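Local coordinates for hemolysin II regulatory protein (Bacillus cereus, PDB 2JJ7) that probably binds DNA as a TetR-family transcriptional regulator of hemolysin II, pairing with a second copy of itself, at residues Ile94-Ile108 / Ile151-Phe163. Residues are numbered along the deposited sequence; the frame is centred on the assembly and turned at random.
Sequences IKENPEIGTLAYEEI and IHWITSIVLFPKF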
ATOM      1  N   ILE B  94       1.148  13.209  -8.460  1.00 38.68           N
ATOM      2  CA  ILE B  94       2.257  12.300  -8.159  1.00 39.41           C
ATOM      3  C   ILE B  94       3.057  11.952  -9.421  1.00 40.26           C
ATOM      4  O   ILE B  94       4.282  11.821  -9.373  1.00 39.85           O
ATOM      5  CB  ILE B  94       1.763  11.025  -7.402  1.00 38.76           C
ATOM      6  CG1 ILE B  94       1.230  11.394  -6.000  1.00 39.57           C
ATOM      7  CG2 ILE B  94       2.853   9.937  -7.313  1.00 40.59           C
ATOM      8  CD1 ILE B  94       1.943  12.576  -5.315  1.00 39.37           C
ATOM      9  N   LYS B  95       2.354  11.822 -10.547  1.00 39.76           N
ATOM     10  CA  LYS B  95       2.989  11.617 -11.834  1.00 40.18           C
ATOM     11  C   LYS B  95       3.965  12.756 -12.096  1.00 37.87           C
ATOM     12  O   LYS B  95       5.081  12.520 -12.518  1.00 36.21           O
ATOM     13  CB  LYS B  95       1.944  11.580 -12.944  1.00 39.79           C
ATOM     14  CG  LYS B  95       2.229  10.559 -14.031  1.00 46.96           C
ATOM     15  CD  LYS B  95       1.368  10.769 -15.283  1.00 43.97           C
ATOM     16  CE  LYS B  95      -0.102  11.011 -14.941  1.00 43.63           C
ATOM     17  NZ  LYS B  95      -1.002  10.908 -16.132  1.00 49.47           N
ATOM     18  N   GLU B  96       3.525  13.981 -11.827  1.00 39.65           N
ATOM     19  CA  GLU B  96       4.320  15.186 -12.089  1.00 41.38           C
ATOM     20  C   GLU B  96       5.361  15.402 -10.990  1.00 40.02           C
ATOM     21  O   GLU B  96       6.420  15.991 -11.226  1.00 37.76           O
ATOM     22  CB  GLU B  96       3.404  16.416 -12.186  1.00 42.62           C
ATOM     23  CG  GLU B  96       2.393  16.395 -13.357  1.00 47.61           C
ATOM     24  CD  GLU B  96       1.307  17.488 -13.266  1.00 55.39           C
ATOM     25  OE1 GLU B  96       1.043  18.007 -12.156  1.00 63.35           O
ATOM     26  OE2 GLU B  96       0.695  17.813 -14.312  1.00 59.30           O
ATOM     27  N   ASN B  97       5.053  14.917  -9.786  1.00 39.16           N
ATOM     28  CA  ASN B  97       5.920  15.128  -8.627  1.00 37.28           C
ATOM     29  C   ASN B  97       6.171  13.859  -7.827  1.00 37.31           C
ATOM     30  O   ASN B  97       5.698  13.755  -6.687  1.00 36.20           O
ATOM     31  CB  ASN B  97       5.287  16.172  -7.717  1.00 37.11           C
ATOM     32  CG  ASN B  97       5.055  17.476  -8.420  1.00 34.86           C
ATOM     33  OD1 ASN B  97       5.944  18.311  -8.491  1.00 41.00           O
ATOM     34  ND2 ASN B  97       3.844  17.665  -8.935  1.00 36.66           N
ATOM     35  N   PRO B  98       6.909  12.890  -8.414  1.00 37.06           N
ATOM     36  CA  PRO B  98       7.035  11.577  -7.757  1.00 35.03           C
ATOM     37  C   PRO B  98       7.583  11.636  -6.324  1.00 36.79           C
ATOM     38  O   PRO B  98       7.146  10.859  -5.466  1.00 35.70           O
ATOM     39  CB  PRO B  98       7.973  10.785  -8.686  1.00 36.21           C
ATOM     40  CG  PRO B  98       8.512  11.789  -9.715  1.00 37.19           C
ATOM     41  CD  PRO B  98       7.521  12.910  -9.763  1.00 35.70           C
ATOM     42  N   GLU B  99       8.502  12.570  -6.064  1.00 35.14           N
ATOM     43  CA  GLU B  99       9.139  12.694  -4.751  1.00 37.03           C
ATOM     44  C   GLU B  99       8.139  13.022  -3.644  1.00 36.59           C
ATOM     45  O   GLU B  99       8.300  12.576  -2.505  1.00 37.98           O
ATOM     46  CB  GLU B  99      10.246  13.758  -4.786  1.00 34.38           C
ATOM     47  CG  GLU B  99      11.416  13.367  -5.639  1.00 33.24           C
ATOM     48  CD  GLU B  99      11.272  13.765  -7.098  1.00 40.40           C
ATOM     49  OE1 GLU B  99      10.210  14.302  -7.512  1.00 38.29           O
ATOM     50  OE2 GLU B  99      12.251  13.553  -7.836  1.00 39.03           O
ATOM     51  N   ILE B 100       7.128  13.823  -3.986  1.00 36.71           N
ATOM     52  CA  ILE B 100       6.077  14.197  -3.045  1.00 37.50           C
ATOM     53  C   ILE B 100       5.281  12.940  -2.657  1.00 37.79           C
ATOM     54  O   ILE B 100       4.826  12.808  -1.519  1.00 40.53           O
ATOM     55  CB  ILE B 100       5.167  15.328  -3.634  1.00 38.51           C
ATOM     56  CG1 ILE B 100       5.943  16.665  -3.822  1.00 35.43           C
ATOM     57  CG2 ILE B 100       3.917  15.540  -2.780  1.00 40.34           C
ATOM     58  CD1 ILE B 100       6.563  17.302  -2.511  1.00 31.76           C
ATOM     59  N   GLY B 101       5.125  12.012  -3.596  1.00 37.39           N
ATOM     60  CA  GLY B 101       4.499  10.730  -3.294  1.00 37.07           C
ATOM     61  C   GLY B 101       5.236  10.008  -2.177  1.00 37.98           C
ATOM     62  O   GLY B 101       4.655   9.655  -1.142  1.00 38.93           O
ATOM     63  N   THR B 102       6.530   9.806  -2.389  1.00 36.24           N
ATOM     64  CA  THR B 102       7.396   9.123  -1.434  1.00 36.90           C
ATOM     65  C   THR B 102       7.389   9.842  -0.085  1.00 36.64           C
ATOM     66  O   THR B 102       7.201   9.210   0.951  1.00 36.16           O
ATOM     67  CB  THR B 102       8.847   9.059  -1.969  1.00 37.67           C
ATOM     68  OG1 THR B 102       8.903   8.122  -3.050  1.00 37.38           O
ATOM     69  CG2 THR B 102       9.833   8.636  -0.874  1.00 38.69           C
ATOM     70  N   LEU B 103       7.560  11.162  -0.109  1.00 35.91           N
ATOM     71  CA  LEU B 103       7.680  11.934   1.125  1.00 35.83           C
ATOM     72  C   LEU B 103       6.371  11.997   1.890  1.00 37.07           C
ATOM     73  O   LEU B 103       6.368  11.848   3.121  1.00 36.07           O
ATOM     74  CB  LEU B 103       8.210  13.347   0.848  1.00 35.91           C
ATOM     75  CG  LEU B 103       9.590  13.415   0.200  1.00 39.04           C
ATOM     76  CD1 LEU B 103       9.959  14.871  -0.105  1.00 33.99           C
ATOM     77  CD2 LEU B 103      10.648  12.730   1.076  1.00 34.45           C
ATOM     78  N   ALA B 104       5.264  12.217   1.168  1.00 36.57           N
ATOM     79  CA  ALA B 104       3.954  12.234   1.814  1.00 36.58           C
ATOM     80  C   ALA B 104       3.611  10.864   2.344  1.00 35.32           C
ATOM     81  O   ALA B 104       3.046  10.766   3.419  1.00 36.38           O
ATOM     82  CB  ALA B 104       2.845  12.732   0.878  1.00 36.55           C
ATOM     83  N   TYR B 105       3.951   9.805   1.608  1.00 34.63           N
ATOM     84  CA  TYR B 105       3.662   8.462   2.120  1.00 34.98           C
ATOM     85  C   TYR B 105       4.331   8.251   3.483  1.00 35.37           C
ATOM     86  O   TYR B 105       3.663   7.811   4.445  1.00 36.62           O
ATOM     87  CB  TYR B 105       4.038   7.351   1.126  1.00 33.31           C
ATOM     88  CG  TYR B 105       3.795   5.945   1.655  1.00 36.94           C
ATOM     89  CD1 TYR B 105       2.560   5.322   1.491  1.00 29.19           C
ATOM     90  CD2 TYR B 105       4.802   5.246   2.337  1.00 29.47           C
ATOM     91  CE1 TYR B 105       2.333   4.030   1.984  1.00 36.27           C
ATOM     92  CE2 TYR B 105       4.579   3.977   2.838  1.00 35.17           C
ATOM     93  CZ  TYR B 105       3.348   3.369   2.650  1.00 33.81           C
ATOM     94  OH  TYR B 105       3.139   2.109   3.150  1.00 43.67           O
ATOM     95  N   GLU B 106       5.628   8.563   3.563  1.00 34.06           N
ATOM     96  CA  GLU B 106       6.396   8.404   4.804  1.00 34.74           C
ATOM     97  C   GLU B 106       5.780   9.182   5.963  1.00 34.74           C
ATOM     98  O   GLU B 106       5.705   8.668   7.073  1.00 33.91           O
ATOM     99  CB  GLU B 106       7.862   8.835   4.630  1.00 33.49           C
ATOM    100  CG  GLU B 106       8.768   7.838   3.891  1.00 42.72           C
ATOM    101  CD  GLU B 106       8.683   6.396   4.421  1.00 52.04           C
ATOM    102  OE1 GLU B 106       8.556   6.189   5.663  1.00 44.32           O
ATOM    103  OE2 GLU B 106       8.752   5.471   3.576  1.00 50.68           O
ATOM    104  N   GLU B 107       5.358  10.422   5.703  1.00 34.37           N
ATOM    105  CA  GLU B 107       4.767  11.269   6.748  1.00 35.49           C
ATOM    106  C   GLU B 107       3.402  10.756   7.162  1.00 37.55           C
ATOM    107  O   GLU B 107       2.981  10.942   8.315  1.00 38.60           O
ATOM    108  CB  GLU B 107       4.640  12.725   6.280  1.00 34.73           C
ATOM    109  CG  GLU B 107       5.971  13.408   5.918  1.00 36.83           C
ATOM    110  CD  GLU B 107       6.765  13.912   7.133  1.00 38.38           C
ATOM    111  OE1 GLU B 107       6.280  13.787   8.280  1.00 39.20           O
ATOM    112  OE2 GLU B 107       7.886  14.442   6.938  1.00 36.34           O
ATOM    113  N   ILE B 108       2.685  10.143   6.218  1.00 38.09           N
ATOM    114  CA  ILE B 108       1.374   9.553   6.528  1.00 37.05           C
ATOM    115  C   ILE B 108       1.535   8.314   7.395  1.00 36.21           C
ATOM    116  O   ILE B 108       0.794   8.136   8.342  1.00 38.22           O
ATOM    117  CB  ILE B 108       0.566   9.191   5.254  1.00 37.77           C
ATOM    118  CG1 ILE B 108       0.205  10.463   4.473  1.00 37.02           C
ATOM    119  CG2 ILE B 108      -0.714   8.389   5.610  1.00 32.77           C
ATOM    120  CD1 ILE B 108      -0.396  10.178   3.093  1.00 37.00           C
ATOM    121  N   ILE B 151      -8.234   2.719   3.002  1.00 34.17           N
ATOM    122  CA  ILE B 151      -7.414   3.931   3.016  1.00 34.13           C
ATOM    123  C   ILE B 151      -5.939   3.565   2.843  1.00 34.83           C
ATOM    124  O   ILE B 151      -5.282   4.099   1.967  1.00 33.49           O
ATOM    125  CB  ILE B 151      -7.662   4.773   4.302  1.00 34.02           C
ATOM    126  CG1 ILE B 151      -9.089   5.373   4.259  1.00 34.66           C
ATOM    127  CG2 ILE B 151      -6.577   5.871   4.480  1.00 35.39           C
ATOM    128  CD1 ILE B 151      -9.546   6.000   5.538  1.00 37.11           C
ATOM    129  N   HIS B 152      -5.412   2.650   3.652  1.00 35.64           N
ATOM    130  CA  HIS B 152      -3.995   2.312   3.504  1.00 37.19           C
ATOM    131  C   HIS B 152      -3.683   1.711   2.116  1.00 35.83           C
ATOM    132  O   HIS B 152      -2.655   2.027   1.517  1.00 34.97           O
ATOM    133  CB  HIS B 152      -3.458   1.397   4.621  1.00 37.02           C
ATOM    134  CG  HIS B 152      -2.008   1.064   4.438  1.00 46.85           C
ATOM    135  ND1 HIS B 152      -0.999   1.956   4.737  1.00 56.33           N
ATOM    136  CD2 HIS B 152      -1.401  -0.012   3.878  1.00 48.76           C
ATOM    137  CE1 HIS B 152       0.167   1.422   4.422  1.00 55.92           C
ATOM    138  NE2 HIS B 152      -0.048   0.229   3.895  1.00 51.99           N
ATOM    139  N   TRP B 153      -4.562   0.841   1.621  1.00 35.52           N
ATOM    140  CA  TRP B 153      -4.405   0.277   0.272  1.00 35.91           C
ATOM    141  C   TRP B 153      -4.259   1.374  -0.808  1.00 35.35           C
ATOM    142  O   TRP B 153      -3.287   1.380  -1.565  1.00 35.70           O
ATOM    143  CB  TRP B 153      -5.551  -0.699  -0.041  1.00 34.66           C
ATOM    144  CG  TRP B 153      -5.616  -1.166  -1.484  1.00 38.67           C
ATOM    145  CD1 TRP B 153      -4.709  -1.944  -2.131  1.00 39.29           C
ATOM    146  CD2 TRP B 153      -6.660  -0.893  -2.437  1.00 38.58           C
ATOM    147  NE1 TRP B 153      -5.118  -2.186  -3.428  1.00 38.81           N
ATOM    148  CE2 TRP B 153      -6.304  -1.538  -3.647  1.00 41.53           C
ATOM    149  CE3 TRP B 153      -7.863  -0.178  -2.383  1.00 42.30           C
ATOM    150  CZ2 TRP B 153      -7.100  -1.474  -4.800  1.00 41.08           C
ATOM    151  CZ3 TRP B 153      -8.662  -0.118  -3.535  1.00 43.57           C
ATOM    152  CH2 TRP B 153      -8.271  -0.762  -4.724  1.00 42.70           C
ATOM    153  N   ILE B 154      -5.193   2.321  -0.842  1.00 34.62           N
ATOM    154  CA  ILE B 154      -5.178   3.388  -1.845  1.00 35.21           C
ATOM    155  C   ILE B 154      -3.967   4.335  -1.672  1.00 35.81           C
ATOM    156  O   ILE B 154      -3.298   4.739  -2.647  1.00 34.23           O
ATOM    157  CB  ILE B 154      -6.534   4.190  -1.833  1.00 35.13           C
ATOM    158  CG1 ILE B 154      -7.689   3.311  -2.320  1.00 32.49           C
ATOM    159  CG2 ILE B 154      -6.422   5.489  -2.662  1.00 34.65           C
ATOM    160  CD1 ILE B 154      -9.088   3.975  -2.236  1.00 27.50           C
ATOM    161  N   THR B 155      -3.667   4.673  -0.422  1.00 35.02           N
ATOM    162  CA  THR B 155      -2.516   5.505  -0.105  1.00 33.91           C
ATOM    163  C   THR B 155      -1.225   4.887  -0.663  1.00 34.94           C
ATOM    164  O   THR B 155      -0.380   5.579  -1.253  1.00 33.18           O
ATOM    165  CB  THR B 155      -2.442   5.714   1.441  1.00 36.49           C
ATOM    166  OG1 THR B 155      -3.650   6.380   1.875  1.00 39.10           O
ATOM    167  CG2 THR B 155      -1.222   6.548   1.864  1.00 34.28           C
ATOM    168  N   SER B 156      -1.067   3.581  -0.475  1.00 34.21           N
ATOM    169  CA  SER B 156       0.150   2.905  -0.879  1.00 34.34           C
ATOM    170  C   SER B 156       0.302   2.877  -2.393  1.00 33.01           C
ATOM    171  O   SER B 156       1.398   3.069  -2.911  1.00 33.71           O
ATOM    172  CB  SER B 156       0.212   1.489  -0.291  1.00 34.77           C
ATOM    173  OG  SER B 156      -0.676   0.610  -0.966  1.00 35.63           O
ATOM    174  N   ILE B 157      -0.794   2.645  -3.106  1.00 34.40           N
ATOM    175  CA  ILE B 157      -0.713   2.569  -4.568  1.00 36.43           C
ATOM    176  C   ILE B 157      -0.695   3.945  -5.264  1.00 36.33           C
ATOM    177  O   ILE B 157       0.024   4.138  -6.247  1.00 37.14           O
ATOM    178  CB  ILE B 157      -1.791   1.631  -5.165  1.00 37.52           C
ATOM    179  CG1 ILE B 157      -3.196   2.157  -4.873  1.00 41.78           C
ATOM    180  CG2 ILE B 157      -1.614   0.203  -4.605  1.00 38.50           C
ATOM    181  CD1 ILE B 157      -4.326   1.175  -5.261  1.00 51.21           C
ATOM    182  N   VAL B 158      -1.472   4.896  -4.752  1.00 33.77           N
ATOM    183  CA  VAL B 158      -1.600   6.195  -5.398  1.00 33.92           C
ATOM    184  C   VAL B 158      -0.331   7.031  -5.212  1.00 35.45           C
ATOM    185  O   VAL B 158       0.044   7.821  -6.098  1.00 34.51           O
ATOM    186  CB  VAL B 158      -2.873   6.960  -4.904  1.00 35.48           C
ATOM    187  CG1 VAL B 158      -2.782   8.457  -5.203  1.00 35.26           C
ATOM    188  CG2 VAL B 158      -4.100   6.367  -5.572  1.00 32.81           C
ATOM    189  N   LEU B 159       0.329   6.866  -4.068  1.00 32.05           N
ATOM    190  CA  LEU B 159       1.529   7.682  -3.789  1.00 33.89           C
ATOM    191  C   LEU B 159       2.834   7.068  -4.264  1.00 32.46           C
ATOM    192  O   LEU B 159       3.880   7.688  -4.128  1.00 30.17           O
ATOM    193  CB  LEU B 159       1.639   8.014  -2.300  1.00 32.40           C
ATOM    194  CG  LEU B 159       0.459   8.790  -1.700  1.00 34.28           C
ATOM    195  CD1 LEU B 159       0.726   9.083  -0.231  1.00 30.06           C
ATOM    196  CD2 LEU B 159       0.246  10.085  -2.478  1.00 33.00           C
ATOM    197  N   PHE B 160       2.784   5.839  -4.778  1.00 31.69           N
ATOM    198  CA  PHE B 160       4.005   5.155  -5.176  1.00 32.33           C
ATOM    199  C   PHE B 160       4.568   5.846  -6.409  1.00 34.11           C
ATOM    200  O   PHE B 160       3.894   5.886  -7.449  1.00 33.71           O
ATOM    201  CB  PHE B 160       3.730   3.670  -5.453  1.00 33.81           C
ATOM    202  CG  PHE B 160       4.956   2.875  -5.734  1.00 33.75           C
ATOM    203  CD1 PHE B 160       5.183   2.364  -7.008  1.00 33.00           C
ATOM    204  CD2 PHE B 160       5.903   2.651  -4.726  1.00 32.32           C
ATOM    205  CE1 PHE B 160       6.326   1.623  -7.278  1.00 31.54           C
ATOM    206  CE2 PHE B 160       7.050   1.920  -4.980  1.00 33.22           C
ATOM    207  CZ  PHE B 160       7.271   1.403  -6.258  1.00 33.71           C
ATOM    208  N   PRO B 161       5.803   6.382  -6.307  1.00 34.16           N
ATOM    209  CA  PRO B 161       6.345   7.274  -7.328  1.00 36.41           C
ATOM    210  C   PRO B 161       6.544   6.620  -8.691  1.00 37.69           C
ATOM    211  O   PRO B 161       6.650   7.326  -9.694  1.00 39.60           O
ATOM    212  CB  PRO B 161       7.698   7.701  -6.744  1.00 34.00           C
ATOM    213  CG  PRO B 161       8.072   6.613  -5.822  1.00 35.36           C
ATOM    214  CD  PRO B 161       6.777   6.152  -5.222  1.00 36.40           C
ATOM    215  N   LYS B 162       6.607   5.292  -8.722  1.00 38.05           N
ATOM    216  CA  LYS B 162       6.878   4.567  -9.956  1.00 39.81           C
ATOM    217  C   LYS B 162       5.633   3.870 -10.478  1.00 41.08           C
ATOM    218  O   LYS B 162       5.740   3.031 -11.349  1.00 41.83           O
ATOM    219  CB  LYS B 162       7.981   3.522  -9.728  1.00 40.01           C
ATOM    220  CG  LYS B 162       9.410   4.046  -9.706  1.00 42.01           C
ATOM    221  CD  LYS B 162      10.395   2.872  -9.606  1.00 45.34           C
ATOM    222  CE  LYS B 162      11.684   3.150 -10.362  1.00 51.71           C
ATOM    223  NZ  LYS B 162      12.447   1.896 -10.659  1.00 49.03           N
ATOM    224  N   PHE B 163       4.457   4.205  -9.944  1.00 43.27           N
ATOM    225  CA  PHE B 163       3.214   3.533 -10.350  1.00 44.64           C
ATOM    226  C   PHE B 163       2.967   3.572 -11.861  1.00 45.05           C
ATOM    227  O   PHE B 163       2.400   2.630 -12.403  1.00 45.43           O
ATOM    228  CB  PHE B 163       1.966   3.992  -9.535  1.00 44.84           C
ATOM    229  CG  PHE B 163       1.340   5.297 -10.001  1.00 44.97           C
ATOM    230  CD1 PHE B 163       0.721   5.396 -11.256  1.00 43.14           C
ATOM    231  CD2 PHE B 163       1.328   6.420  -9.158  1.00 46.71           C
ATOM    232  CE1 PHE B 163       0.139   6.598 -11.683  1.00 44.41           C
ATOM    233  CE2 PHE B 163       0.746   7.638  -9.571  1.00 40.48           C
ATOM    234  CZ  PHE B 163       0.152   7.726 -10.833  1.00 45.38           C
TER
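Gly101 and Leu159 illustrate how the absence of a side chain lets two chain segments close up: the CA of Gly101 lies 3.2 Å from the carbonyl O of Leu159, a CA-H...O contact that leaves no room for a CB beside that oxygen. Around this point the packing is tight. Leu159 forks, sending CD2 to Ile94 CG1 at 3.9 Å and CD1 against both the backbone N of Tyr105 and Ile108 CD1, the latter at 3.7 Å. CG2 of Ile94 meets Phe163 CE2 at 3.9 Å, the two side chains crossing at about a right angle. Pro161 fits beside Pro98, CB to CB at 3.7 Å, while its CG meets Thr102 OG1. Farther along, helices 98-108 and 151-158 run roughly antiparallel at 150° with axes 10.1 Å apart, and the Tyr105 ring lies across to helix 151-158. With CG anti to the backbone N (chi1 178°), its CE1 reaches Ser156 CA, and its OH comes to the edge of the His152 ring, 3.3 Å from CE1. Toward solvent the contact thins at the partly exposed Ile108 and His152; Ile108 CD1 still meets Thr155 CG2 tip to tip. Within the TetR-like C-terminal domain, Phe122 and helix 123-126 cover Leu159, helix 169-181 touches Phe163, and the second subunit packs its own Tyr105 and His152 against this pair.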